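Local coordinates for formiminotetrahydrofolate cyclodeaminase (Thermotoga maritima, PDB 1O5H), which probably catalyses the cyclising deamination of 5-formiminotetrahydrofolate, releasing ammonia and yielding 5,10-methenyltetrahydrofolate, at residues 45-50 with 129-134. Sequence-based numbering, arbitrary orientation.
Sequences AMACAL and KDLAHE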
loop_
_atom_site.group_PDB
_atom_site.type_symbol
_atom_site.label_atom_id
_atom_site.label_comp_id
_atom_site.label_asym_id
_atom_site.label_seq_id
_atom_site.Cartn_x
_atom_site.Cartn_y
_atom_site.Cartn_z
ATOM N N ALA A 45 -3.901 7.250 1.570
ATOM C CA ALA A 45 -3.536 8.482 2.239
ATOM C C ALA A 45 -2.039 8.628 2.233
ATOM O O ALA A 45 -1.532 9.674 1.914
ATOM C CB ALA A 45 -4.061 8.470 3.643
HETATM N N MSE A 46 -1.327 7.561 2.558
HETATM C CA MSE A 46 0.119 7.603 2.558
HETATM C C MSE A 46 0.662 7.826 1.160
HETATM O O MSE A 46 1.675 8.518 0.990
HETATM C CB MSE A 46 0.685 6.323 3.144
HETATM C CG MSE A 46 0.536 6.252 4.645
HETATM SE SE MSE A 46 1.010 4.487 5.284
HETATM C CE MSE A 46 -0.141 3.521 4.232
ATOM N N ALA A 47 0.003 7.254 0.154
ATOM C CA ALA A 47 0.437 7.487 -1.223
ATOM C C ALA A 47 0.323 8.957 -1.585
ATOM O O ALA A 47 1.222 9.511 -2.228
ATOM C CB ALA A 47 -0.340 6.660 -2.189
ATOM N N CYS A 48 -0.770 9.590 -1.157
ATOM C CA CYS A 48 -0.967 11.020 -1.374
ATOM C C CYS A 48 0.140 11.811 -0.693
ATOM O O CYS A 48 0.649 12.804 -1.240
ATOM C CB CYS A 48 -2.343 11.478 -0.890
ATOM S SG CYS A 48 -3.731 10.816 -1.869
ATOM N N ALA A 49 0.550 11.367 0.485
ATOM C CA ALA A 49 1.659 12.019 1.156
ATOM C C ALA A 49 2.951 11.975 0.348
ATOM O O ALA A 49 3.669 12.966 0.296
ATOM C CB ALA A 49 1.874 11.453 2.537
ATOM N N LEU A 50 3.261 10.857 -0.300
ATOM C CA LEU A 50 4.448 10.865 -1.152
ATOM C C LEU A 50 4.280 11.893 -2.270
ATOM O O LEU A 50 5.188 12.678 -2.545
ATOM C CB LEU A 50 4.746 9.491 -1.713
ATOM C CG LEU A 50 5.102 8.442 -0.661
ATOM C CD1 LEU A 50 4.810 7.070 -1.222
ATOM C CD2 LEU A 50 6.554 8.536 -0.212
ATOM N N LYS A 129 -8.195 7.951 -8.518
ATOM C CA LYS A 129 -8.137 8.577 -9.834
ATOM C C LYS A 129 -7.478 9.981 -9.767
ATOM O O LYS A 129 -6.646 10.334 -10.610
ATOM C CB LYS A 129 -9.534 8.656 -10.458
ATOM C CG LYS A 129 -9.643 9.330 -11.833
ATOM C CD LYS A 129 -9.754 10.845 -11.750
ATOM C CE LYS A 129 -11.007 11.343 -11.025
ATOM N NZ LYS A 129 -12.281 10.784 -11.558
ATOM N N ASP A 130 -7.836 10.776 -8.766
ATOM C CA ASP A 130 -7.209 12.082 -8.627
ATOM C C ASP A 130 -5.732 11.936 -8.371
ATOM O O ASP A 130 -4.947 12.632 -8.969
ATOM C CB ASP A 130 -7.842 12.873 -7.498
ATOM C CG ASP A 130 -9.254 13.294 -7.818
ATOM O OD1 ASP A 130 -9.564 13.426 -9.031
ATOM O OD2 ASP A 130 -10.107 13.520 -6.925
ATOM N N LEU A 131 -5.359 11.019 -7.481
ATOM C CA LEU A 131 -3.965 10.843 -7.132
ATOM C C LEU A 131 -3.201 10.463 -8.368
ATOM O O LEU A 131 -2.143 11.009 -8.629
ATOM C CB LEU A 131 -3.804 9.785 -6.047
ATOM C CG LEU A 131 -2.366 9.372 -5.714
ATOM C CD1 LEU A 131 -1.568 10.569 -5.245
ATOM C CD2 LEU A 131 -2.311 8.260 -4.662
ATOM N N ALA A 132 -3.755 9.552 -9.153
ATOM C CA ALA A 132 -3.058 9.086 -10.345
ATOM C C ALA A 132 -2.756 10.250 -11.261
ATOM O O ALA A 132 -1.641 10.403 -11.680
ATOM C CB ALA A 132 -3.868 8.045 -11.063
ATOM N N HIS A 133 -3.746 11.083 -11.549
ATOM C CA HIS A 133 -3.547 12.230 -12.438
ATOM C C HIS A 133 -2.456 13.160 -11.931
ATOM O O HIS A 133 -1.702 13.726 -12.732
ATOM C CB HIS A 133 -4.844 13.019 -12.700
ATOM C CG HIS A 133 -5.705 12.431 -13.782
ATOM N ND1 HIS A 133 -5.355 12.460 -15.117
ATOM C CD2 HIS A 133 -6.903 11.795 -13.727
ATOM C CE1 HIS A 133 -6.295 11.866 -15.836
ATOM N NE2 HIS A 133 -7.245 11.453 -15.017
ATOM N N GLU A 134 -2.341 13.311 -10.616
ATOM C CA GLU A 134 -1.301 14.167 -10.079
ATOM C C GLU A 134 0.066 13.521 -10.208
ATOM O O GLU A 134 1.072 14.205 -10.469
ATOM C CB GLU A 134 -1.570 14.535 -8.627
ATOM C CG GLU A 134 -2.919 15.202 -8.354
ATOM C CD GLU A 134 -3.083 16.584 -8.964
ATOM O OE1 GLU A 134 -2.526 16.872 -10.041
ATOM O OE2 GLU A 134 -3.808 17.397 -8.366
#
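Ala47 and Cys48, consecutive residues of helix 36-56, receive the forked end of a single side chain, Leu131 of helix 107-141. The methyl of Ala47 points at the opposite helix, and its CB lies 3.5 Å from CD2 of Leu131. One residue further on, Cys48 offers both backbone and side chain: its CA is 3.9 Å from CD1 of Leu131, while SG lies 4.0 Å from each of the two leucine methyls, CD1 and CD2. With SG turned anti to its own carbonyl carbon (chi1 -68°), the thiol reaches out beside the leucine fork. On the other helix, CG of Leu131 stands anti to the backbone N (chi1 172°), which extends the branch toward helix 36-56. The two backbones come within 6.5 Å, measured between CA of Cys48 and CA of Leu131. Shortening Leu131 to an alanine is likely to take from the Ala47 methyl and the Cys48 sulfur the leucine methyls that meet them, leaving a gap between the helices. This is apolar helix-helix packing inside an all-helical subunit, joining helices distant in sequence. Helix 68-100 adds Ala81 and Leu85 against Cys48 and Met78 against Leu131, and helix 147-172 brings Leu156 onto Ala47 and Cys157 onto Leu131. Met46, a selenomethionine in the crystal, packs instead on Met46 of the second subunit, and Ala49 on Val27 of that subunit.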